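Local coordinates for protein FAD-dependent pyridine nucleotide-disulphide oxidoreductase (Desulfovibrio vulgaris, PDB 3IWA) that probably uses FAD to pass electrons from a nicotinamide coenzyme to an acceptor, as flavin-dependent pyridine nucleotide-disulphide oxidoreductases do, at residues Lys17-Phe22 and Val31-Gln36; Ile92-His97 and Pro287-Gly292; Tyr114-Leu119 and Thr324-Gly329; Gly137-Thr142 and Glu148-Ala153. One frame throughout, in Å; residues are numbered along the deposited sequence. Where two conformers were deposited one is given.

Contact 1: residues Lys17-Phe22 and Val31-Gln36; sequences KAACRF and VTMIDQ
Val31 is the residue that both helix side chains come to, one on each of its methyl branches. Taking the apolar contacts first, the tightest is between Phe22 and Val31, where CD2 of Phe22 lies 3.4 Å from CG2 of Val31. The methyl arrives at the rim of the phenyl ring, close to its plane, and not over a face, while the two side chains slide past one another in opposite directions. Phe22 has CG anti to the backbone N (chi1 175°), which brings the ring against Val31. The other branch of Val31, CG1, faces Ala19, with 4.0 Å between it and Ala19 CB. That same alanine methyl also meets sulfur: SD of Met33 sits 4.3 Å from Ala19 CB, so the small residue lies against two neighbouring inward-facing positions of the strand.

Hydrogen bonding between the segments is absent; each keeps its polar backbone to itself or to its sheet. In the helix, Phe22 N donates to Ala18 O at 2.9 Å, and on the strand Val31 and Met33 bond to Glu82 of the adjoining strand.

The axes of helix 17-22 and strand 31-34 run nearly antiparallel, at 170°, as expected within the beta-alpha-beta unit formed by strand 5-9, helix 14-25 and strand 30-34. Phe22 reaches on to Val6 and Met33 to Val8 in strand 5-9, whereas on another side of the helix Ala18 and Phe22 touch helix 314-326, to which Arg21 adds a hydrogen bond at Thr324.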
# COMPACT_ATOMS: atom_id res chain seq x y z
N LYS A 17 -4.32 23.76 11.06
CA LYS A 17 -4.29 23.28 9.66
C LYS A 17 -5.34 23.99 8.83
O LYS A 17 -5.05 24.46 7.75
CB LYS A 17 -4.51 21.77 9.58
CG LYS A 17 -4.27 21.17 8.20
CD LYS A 17 -2.79 21.32 7.79
CE LYS A 17 -2.46 20.66 6.43
NZ LYS A 17 -0.95 20.45 6.26
N ALA A 18 -6.56 24.04 9.32
CA ALA A 18 -7.63 24.65 8.56
C ALA A 18 -7.32 26.14 8.27
O ALA A 18 -7.53 26.61 7.16
CB ALA A 18 -8.94 24.48 9.28
N ALA A 19 -6.78 26.83 9.26
CA ALA A 19 -6.56 28.25 9.18
C ALA A 19 -5.41 28.55 8.23
O ALA A 19 -5.51 29.44 7.40
CB ALA A 19 -6.28 28.80 10.57
N CYS A 20 -4.30 27.81 8.37
CA CYS A 20 -3.16 27.98 7.49
C CYS A 20 -3.49 27.69 6.03
O CYS A 20 -3.06 28.41 5.12
CB CYS A 20 -2.02 27.07 7.93
SG CYS A 20 -0.69 27.07 6.76
N ARG A 21 -4.27 26.65 5.78
CA ARG A 21 -4.71 26.36 4.41
C ARG A 21 -5.65 27.48 3.91
O ARG A 21 -5.58 27.91 2.75
CB ARG A 21 -5.43 25.02 4.38
CG ARG A 21 -6.19 24.72 3.12
CD ARG A 21 -5.28 24.55 1.90
NE ARG A 21 -6.07 24.14 0.73
CZ ARG A 21 -5.58 24.06 -0.50
NH1 ARG A 21 -4.32 24.33 -0.73
NH2 ARG A 21 -6.36 23.69 -1.49
N PHE A 22 -6.54 27.92 4.80
CA PHE A 22 -7.45 29.01 4.47
C PHE A 22 -6.69 30.25 3.98
O PHE A 22 -6.98 30.79 2.90
CB PHE A 22 -8.26 29.41 5.68
CG PHE A 22 -9.13 30.60 5.45
CD1 PHE A 22 -9.97 30.64 4.37
CD2 PHE A 22 -9.12 31.67 6.33
CE1 PHE A 22 -10.81 31.75 4.15
CE2 PHE A 22 -9.95 32.75 6.12
CZ PHE A 22 -10.80 32.77 5.03
N VAL A 31 -8.47 35.71 10.45
CA VAL A 31 -8.77 34.55 11.24
C VAL A 31 -8.45 34.84 12.69
O VAL A 31 -7.40 35.42 13.00
CB VAL A 31 -7.95 33.31 10.82
CG1 VAL A 31 -8.18 32.15 11.82
CG2 VAL A 31 -8.30 32.92 9.42
N THR A 32 -9.37 34.43 13.57
CA THR A 32 -9.12 34.44 15.00
C THR A 32 -9.25 33.00 15.48
O THR A 32 -10.23 32.32 15.20
CB THR A 32 -10.13 35.38 15.72
OG1 THR A 32 -10.10 36.69 15.13
CG2 THR A 32 -9.83 35.46 17.21
N MET A 33 -8.25 32.55 16.22
CA MET A 33 -8.20 31.21 16.78
C MET A 33 -8.27 31.34 18.29
O MET A 33 -7.57 32.15 18.87
CB MET A 33 -6.88 30.54 16.43
CG MET A 33 -6.71 30.17 14.97
SD MET A 33 -5.50 28.83 14.75
CE MET A 33 -6.22 27.52 15.67
N ILE A 34 -9.11 30.52 18.91
CA ILE A 34 -9.32 30.51 20.33
C ILE A 34 -8.87 29.15 20.79
O ILE A 34 -9.21 28.15 20.16
CB ILE A 34 -10.80 30.65 20.65
CG1 ILE A 34 -11.31 32.04 20.26
CG2 ILE A 34 -11.06 30.37 22.10
CD1 ILE A 34 -12.82 32.10 20.07
N ASP A 35 -8.11 29.08 21.86
CA ASP A 35 -7.62 27.80 22.29
C ASP A 35 -8.64 26.95 23.08
O ASP A 35 -8.39 25.76 23.32
CB ASP A 35 -6.34 27.97 23.09
CG ASP A 35 -6.56 28.64 24.42
OD1 ASP A 35 -7.64 29.22 24.66
OD2 ASP A 35 -5.62 28.58 25.22
N GLN A 36 -9.76 27.54 23.48
CA GLN A 36 -10.82 26.82 24.22
C GLN A 36 -10.32 26.07 25.49
O GLN A 36 -10.69 24.92 25.76
CB GLN A 36 -11.59 25.87 23.29
CG GLN A 36 -12.95 25.41 23.83
CD GLN A 36 -13.97 26.53 23.84
OE1 GLN A 36 -13.68 27.65 23.43
NE2 GLN A 36 -15.18 26.22 24.28

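Contact 2: residues Ile92-His97 and Pro287-Gly292; sequences IDRAAH and PDIFAG
The imidazole of His97 meets the carboxylate of Asp288 with its edge. NE2 of His97 donates to OD2 of Asp288 over 3.0 Å, almost perfectly straight at 177°, and the oxygen lies in the ring plane. Seen from the acceptor the fit is less regular: the donor comes on the anti side of OD2, well out of the carboxylate plane, and the two flat groups are turned 54° apart. At the other nitrogen edge ND1 of His97 donates to Ala95 O at 3.3 Å, again in the ring plane but from above the carbonyl plane. The Tyr114 ring packs obliquely against the same imidazole, leaving it bounded by two bonds and an aromatic neighbour.

Beside this polar pair is an apolar one. Ile289 is fully extended at chi2 (180°), pushing CD1 toward the other segment, where CD1 of Ile289 comes 4.3 Å from CG2 of Ile92. Arg94 has two conformers; in the one given, its CG is 3.8 Å from Ile289 CD1 and its guanidinium reaches Asp286 and Ala266 O.

Bonds placed at both nitrogens may be consistent with a protonated imidazole, which Asp288 would favour, although the ND1 bond is the longer and less well directed; that carboxylate also forms a salt bridge through OD1 to Lys116. A polar, probably charged pair beside a hydrocarbon contact thus joins the turn after strand 87-93 to edge strand 289-291.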
# COMPACT_ATOMS: atom_id res chain seq x y z
N ILE A 92 -22.45 30.11 21.05
CA ILE A 92 -22.50 30.44 19.65
C ILE A 92 -23.90 30.92 19.31
O ILE A 92 -24.86 30.24 19.60
CB ILE A 92 -22.14 29.23 18.77
CG1 ILE A 92 -20.68 28.86 18.98
CG2 ILE A 92 -22.39 29.55 17.27
CD1 ILE A 92 -20.28 27.61 18.31
N ASP A 93 -24.01 32.08 18.68
CA ASP A 93 -25.30 32.53 18.16
C ASP A 93 -25.21 32.44 16.66
O ASP A 93 -24.58 33.27 16.02
CB ASP A 93 -25.64 33.95 18.62
CG ASP A 93 -27.06 34.38 18.23
OD1 ASP A 93 -27.72 33.69 17.42
OD2 ASP A 93 -27.51 35.44 18.73
N ARG A 94 -25.86 31.41 16.13
CA ARG A 94 -25.80 31.09 14.71
C ARG A 94 -26.52 32.11 13.83
O ARG A 94 -25.98 32.51 12.79
CB ARG A 94 -26.39 29.71 14.49
CG ARG A 94 -25.48 28.63 15.00
CD ARG A 94 -26.26 27.40 15.23
NE ARG A 94 -26.94 26.99 14.02
CZ ARG A 94 -27.94 26.12 14.01
NH1 ARG A 94 -28.37 25.59 15.14
NH2 ARG A 94 -28.51 25.79 12.86
N ALA A 95 -27.72 32.52 14.23
CA ALA A 95 -28.49 33.52 13.45
C ALA A 95 -27.71 34.84 13.33
O ALA A 95 -27.60 35.42 12.24
CB ALA A 95 -29.87 33.76 14.07
N ALA A 96 -27.14 35.27 14.46
CA ALA A 96 -26.34 36.50 14.53
C ALA A 96 -24.87 36.38 14.09
O ALA A 96 -24.17 37.40 14.00
CB ALA A 96 -26.38 37.03 15.97
N HIS A 97 -24.39 35.15 13.87
CA HIS A 97 -22.98 34.89 13.53
C HIS A 97 -22.01 35.54 14.53
O HIS A 97 -21.12 36.31 14.18
CB HIS A 97 -22.69 35.32 12.09
CG HIS A 97 -23.38 34.49 11.05
ND1 HIS A 97 -24.75 34.43 10.92
CD2 HIS A 97 -22.89 33.66 10.10
CE1 HIS A 97 -25.07 33.62 9.93
NE2 HIS A 97 -23.96 33.13 9.42
N PRO A 287 -24.59 25.72 7.59
CA PRO A 287 -23.67 25.71 6.45
C PRO A 287 -22.49 26.67 6.58
O PRO A 287 -21.54 26.55 5.82
CB PRO A 287 -24.57 26.07 5.24
CG PRO A 287 -25.81 26.65 5.79
CD PRO A 287 -25.97 26.06 7.18
N ASP A 288 -22.52 27.56 7.55
CA ASP A 288 -21.38 28.46 7.82
C ASP A 288 -20.46 27.93 8.92
O ASP A 288 -19.46 28.55 9.27
CB ASP A 288 -21.90 29.88 8.16
CG ASP A 288 -22.66 30.54 6.96
OD1 ASP A 288 -22.21 30.38 5.80
OD2 ASP A 288 -23.70 31.19 7.19
N ILE A 289 -20.80 26.77 9.46
CA ILE A 289 -20.02 26.18 10.53
C ILE A 289 -19.50 24.81 10.14
O ILE A 289 -20.28 23.92 9.85
CB ILE A 289 -20.84 26.06 11.81
CG1 ILE A 289 -21.39 27.45 12.21
CG2 ILE A 289 -19.98 25.45 12.90
CD1 ILE A 289 -22.23 27.45 13.48
N PHE A 290 -18.17 24.67 10.18
CA PHE A 290 -17.48 23.42 9.87
C PHE A 290 -17.01 22.82 11.19
O PHE A 290 -16.87 23.54 12.15
CB PHE A 290 -16.24 23.66 8.96
CG PHE A 290 -16.57 24.28 7.61
CD1 PHE A 290 -16.62 25.67 7.47
CD2 PHE A 290 -16.79 23.49 6.50
CE1 PHE A 290 -16.92 26.25 6.24
CE2 PHE A 290 -17.10 24.04 5.26
CZ PHE A 290 -17.17 25.41 5.11
N ALA A 291 -16.74 21.51 11.18
CA ALA A 291 -16.27 20.74 12.32
C ALA A 291 -15.44 19.58 11.79
O ALA A 291 -15.70 19.06 10.72
CB ALA A 291 -17.46 20.21 13.13
N GLY A 292 -14.41 19.20 12.53
CA GLY A 292 -13.66 17.98 12.23
C GLY A 292 -12.92 17.44 13.44
O GLY A 292 -13.03 17.98 14.54

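Contact 3: residues Tyr114-Leu119 and Thr324-Gly329; sequences YDKLVL and TNLADG
The shortest sound polar bond here, Gly329 N to Thr324 O at 2.9 Å, closes the helix end that brings Leu326 against Lys116 and Val118. With Asp328 N bonded to Asn325 O at 3.1 Å, and Asp328 at positive phi as the C-prime residue, it forms a Schellman motif that turns the chain away from helix 314-326.

Across the contact everything is hydrocarbon. Leu326 meets the strand with both ends of its fork. CD1 of Leu326 lies 3.8 Å from CG2 of Val118, and CD2 of Leu326 fits between the two strand residues, 3.7 Å from CB of Lys116 and 3.9 Å from CG2 of Val118. The valine and leucine side chains cross at about a right angle. Leu326 has CG anti to its carbonyl carbon, beside the backbone N (chi1 -65°); from there the fork swings in toward the sheet although its CB does not aim that way. Val118 offers the methyl that stands beside its own backbone N.

Lys116 divides its side chain between two tasks. CB supports the leucine, then the chain bends at chi2 (-67°) and leads NZ off toward the carboxylate of Asp288. Asp328 OD1, 5.9 Å from Lys116 NZ, is too distant for a pair, and OD2 of that aspartate has Lys4 as its partner.

Strand 116-119, inside the parallel sheet, is thus covered by the last turn of helix 314-326 through packing alone. The chemistry implies an amphipathic use of lysine: its CB packs on buried Leu326 while NZ is paired with Asp288.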
# COMPACT_ATOMS: atom_id res chain seq x y z
N TYR A 114 -18.37 36.52 13.04
CA TYR A 114 -17.79 35.62 12.08
C TYR A 114 -18.62 35.52 10.82
O TYR A 114 -19.83 35.67 10.85
CB TYR A 114 -17.55 34.22 12.69
CG TYR A 114 -18.79 33.40 12.97
CD1 TYR A 114 -19.42 32.69 11.97
CD2 TYR A 114 -19.31 33.33 14.25
CE1 TYR A 114 -20.56 31.93 12.24
CE2 TYR A 114 -20.42 32.57 14.53
CZ TYR A 114 -21.04 31.88 13.53
OH TYR A 114 -22.15 31.13 13.83
N ASP A 115 -17.91 35.28 9.72
CA ASP A 115 -18.53 34.84 8.46
C ASP A 115 -18.58 33.31 8.40
O ASP A 115 -19.53 32.75 7.88
CB ASP A 115 -17.72 35.36 7.28
CG ASP A 115 -17.68 36.88 7.23
OD1 ASP A 115 -18.65 37.42 6.67
OD2 ASP A 115 -16.70 37.52 7.75
N LYS A 116 -17.53 32.65 8.92
CA LYS A 116 -17.48 31.21 8.97
C LYS A 116 -16.84 30.83 10.28
O LYS A 116 -15.94 31.50 10.73
CB LYS A 116 -16.65 30.63 7.81
CG LYS A 116 -17.14 30.95 6.40
CD LYS A 116 -18.45 30.32 6.06
CE LYS A 116 -19.00 30.92 4.76
NZ LYS A 116 -20.34 30.33 4.38
N LEU A 117 -17.30 29.74 10.86
CA LEU A 117 -16.75 29.20 12.11
C LEU A 117 -16.21 27.77 11.91
O LEU A 117 -16.80 26.95 11.20
CB LEU A 117 -17.84 29.17 13.17
CG LEU A 117 -17.52 28.79 14.63
CD1 LEU A 117 -16.45 29.70 15.29
CD2 LEU A 117 -18.81 28.80 15.44
N VAL A 118 -15.09 27.47 12.55
CA VAL A 118 -14.61 26.10 12.58
C VAL A 118 -14.57 25.59 14.03
O VAL A 118 -13.89 26.18 14.85
CB VAL A 118 -13.18 25.96 11.98
CG1 VAL A 118 -12.61 24.50 12.22
CG2 VAL A 118 -13.18 26.34 10.52
N LEU A 119 -15.25 24.48 14.28
CA LEU A 119 -15.24 23.80 15.55
C LEU A 119 -14.22 22.65 15.57
O LEU A 119 -14.40 21.63 14.95
CB LEU A 119 -16.65 23.32 15.89
CG LEU A 119 -17.74 24.42 15.90
CD1 LEU A 119 -19.09 23.85 16.24
CD2 LEU A 119 -17.37 25.52 16.88
N THR A 324 -9.88 24.77 2.47
CA THR A 324 -10.27 24.98 1.09
C THR A 324 -11.72 25.38 0.98
O THR A 324 -12.09 26.27 0.18
CB THR A 324 -9.96 23.65 0.30
OG1 THR A 324 -8.55 23.42 0.36
CG2 THR A 324 -10.41 23.69 -1.15
N ASN A 325 -12.58 24.74 1.77
CA ASN A 325 -13.99 25.06 1.72
C ASN A 325 -14.32 26.40 2.40
O ASN A 325 -15.28 27.02 2.01
CB ASN A 325 -14.84 23.90 2.27
CG ASN A 325 -14.75 22.68 1.39
OD1 ASN A 325 -14.30 22.80 0.25
ND2 ASN A 325 -15.18 21.49 1.89
N LEU A 326 -13.54 26.82 3.41
CA LEU A 326 -13.65 28.18 3.99
C LEU A 326 -13.33 29.21 2.93
O LEU A 326 -13.88 30.31 2.98
CB LEU A 326 -12.69 28.41 5.15
CG LEU A 326 -12.86 27.61 6.44
CD1 LEU A 326 -11.59 27.69 7.32
CD2 LEU A 326 -14.10 28.09 7.15
N ALA A 327 -12.43 28.86 2.00
CA ALA A 327 -12.13 29.71 0.84
C ALA A 327 -13.03 29.49 -0.36
O ALA A 327 -12.63 29.78 -1.46
CB ALA A 327 -10.70 29.57 0.42
N ASP A 328 -14.25 28.99 -0.16
CA ASP A 328 -15.25 28.87 -1.22
C ASP A 328 -14.97 27.74 -2.19
O ASP A 328 -15.61 27.68 -3.24
CB ASP A 328 -15.45 30.22 -1.97
CG ASP A 328 -16.01 31.34 -1.06
OD1 ASP A 328 -17.08 31.13 -0.44
OD2 ASP A 328 -15.37 32.41 -0.96
N GLY A 329 -14.05 26.83 -1.85
CA GLY A 329 -13.82 25.62 -2.67
C GLY A 329 -14.91 24.58 -2.45
O GLY A 329 -15.88 24.85 -1.75

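Contact 4: residues Gly137-Thr142 and Glu148-Ala153; sequences GVTPVT and EFVQHA
Val150 faces Thr139 of strand 138-140 and Val141 just past its end with a single methyl, CG2. Its CG1 stands anti to the backbone N (chi1 163°), and this leaves CG2 beside that N and directed at the strand. CG2 of Val150 is 3.9 Å from CG2 of Thr139 and 4.1 Å from CG2 of Val141, so one branch sits against two methyls at positions two residues apart.

These two residues present their methyls differently. Thr139 has OG1 beside its backbone N, with chi1 (-36°) rotated well off the usual staggered position, and its methyl is the branch roughly anti to N; it slides past Val150 in the opposite direction. Val141 keeps the regular arrangement (chi1 176°), with CG1 anti to N and CG2 the branch that touches, running askew to Val150.

No hydrogen bond joins the segments. Within the helix, Glu148 O accepts twice from His152: the backbone N at 3.0 Å and, from the opposite face of the carbonyl plane, ring atom ND1 at 3.0 Å. The imidazole is thereby folded back along its own helix.

Val141 also packs on Ile170 of helix 169-182, near the glycines of a GxGxxG pattern. Strand 138-140, helix 144-153 and strand 161-165 make a beta-alpha-beta crossover with strand 249-252 lying between the two strands, the kind of arrangement found in Rossmann-type domains, here probably the one that binds NAD(P)H.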
# COMPACT_ATOMS: atom_id res chain seq x y z
N GLY A 137 -2.26 13.48 39.79
CA GLY A 137 -1.58 12.29 39.24
C GLY A 137 -2.42 11.41 38.32
O GLY A 137 -1.92 10.46 37.77
N VAL A 138 -3.71 11.72 38.20
CA VAL A 138 -4.63 11.00 37.34
C VAL A 138 -4.79 11.80 36.05
O VAL A 138 -5.46 12.84 36.01
CB VAL A 138 -6.01 10.78 38.01
CG1 VAL A 138 -6.95 10.04 37.09
CG2 VAL A 138 -5.87 10.03 39.34
N THR A 139 -4.16 11.31 34.98
CA THR A 139 -3.99 12.11 33.79
C THR A 139 -4.69 11.55 32.57
O THR A 139 -4.25 10.55 32.03
CB THR A 139 -2.53 12.23 33.44
OG1 THR A 139 -1.77 12.31 34.64
CG2 THR A 139 -2.30 13.45 32.57
N PRO A 140 -5.73 12.25 32.08
CA PRO A 140 -6.40 11.85 30.86
C PRO A 140 -5.46 12.08 29.70
O PRO A 140 -4.73 13.07 29.71
CB PRO A 140 -7.57 12.84 30.76
CG PRO A 140 -7.04 14.11 31.35
CD PRO A 140 -6.06 13.65 32.45
N VAL A 141 -5.45 11.17 28.74
CA VAL A 141 -4.73 11.38 27.48
C VAL A 141 -5.64 10.96 26.32
O VAL A 141 -5.89 9.77 26.14
CB VAL A 141 -3.39 10.60 27.48
CG1 VAL A 141 -2.68 10.75 26.12
CG2 VAL A 141 -2.52 11.09 28.64
N THR A 142 -6.16 11.93 25.58
CA THR A 142 -7.19 11.68 24.55
C THR A 142 -6.65 11.66 23.12
O THR A 142 -7.39 11.37 22.18
CB THR A 142 -8.32 12.76 24.59
OG1 THR A 142 -7.78 14.05 24.21
CG2 THR A 142 -8.99 12.82 25.97
N GLU A 148 2.43 12.80 23.77
CA GLU A 148 3.78 13.39 23.65
C GLU A 148 4.05 14.45 24.73
O GLU A 148 5.14 14.47 25.30
CB GLU A 148 3.99 13.97 22.23
N PHE A 149 3.06 15.30 25.01
CA PHE A 149 3.14 16.27 26.11
C PHE A 149 3.47 15.61 27.45
O PHE A 149 4.45 15.99 28.11
CB PHE A 149 1.83 17.06 26.23
CG PHE A 149 1.76 17.94 27.46
CD1 PHE A 149 2.44 19.17 27.51
CD2 PHE A 149 1.01 17.55 28.57
CE1 PHE A 149 2.37 19.99 28.64
CE2 PHE A 149 0.93 18.36 29.72
CZ PHE A 149 1.62 19.58 29.75
N VAL A 150 2.64 14.65 27.87
CA VAL A 150 2.87 13.95 29.15
C VAL A 150 4.27 13.32 29.18
O VAL A 150 5.00 13.49 30.14
CB VAL A 150 1.77 12.88 29.45
CG1 VAL A 150 2.22 11.88 30.54
CG2 VAL A 150 0.47 13.55 29.84
N GLN A 151 4.65 12.65 28.09
CA GLN A 151 5.96 11.96 27.98
C GLN A 151 7.15 12.90 28.20
O GLN A 151 8.12 12.53 28.85
CB GLN A 151 6.11 11.26 26.63
CG GLN A 151 5.34 9.97 26.50
CD GLN A 151 5.19 9.49 25.05
OE1 GLN A 151 6.01 9.79 24.17
NE2 GLN A 151 4.15 8.71 24.81
N HIS A 152 7.06 14.11 27.63
CA HIS A 152 8.15 15.11 27.72
C HIS A 152 8.03 16.04 28.94
O HIS A 152 8.92 16.84 29.19
CB HIS A 152 8.29 15.91 26.40
CG HIS A 152 8.79 15.08 25.25
ND1 HIS A 152 8.04 14.06 24.68
CD2 HIS A 152 9.95 15.10 24.55
CE1 HIS A 152 8.71 13.50 23.69
NE2 HIS A 152 9.88 14.11 23.60
N ALA A 153 6.95 15.91 29.72
CA ALA A 153 6.80 16.69 30.98
C ALA A 153 7.38 15.92 32.18
O ALA A 153 7.67 16.51 33.23
CB ALA A 153 5.34 17.04 31.23

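Contacts 1, 2 and 3 share one parallel sheet, ordered 82-84, 30-34, 5-9, 116-119, 289-291. Contact 1 closes before the others open; contacts 2 and 3 interleave, their segments alternating. The centre of contact 3 is 10 Å from those of both contact 1 and contact 2, and it touches both, because helix 314-326 lies against helix 14-25 and strands 116-119 and 289-291 are neighbours. Contact 4 stands on a second parallel sheet, its centre 24 Å from contact 1 and 32 Å from the other two, and its residues fall between 119 and 287. This fits the family's plan: a probable NAD(P)H-binding domain inserted into a probable FAD-binding domain, with a dimerisation domain following.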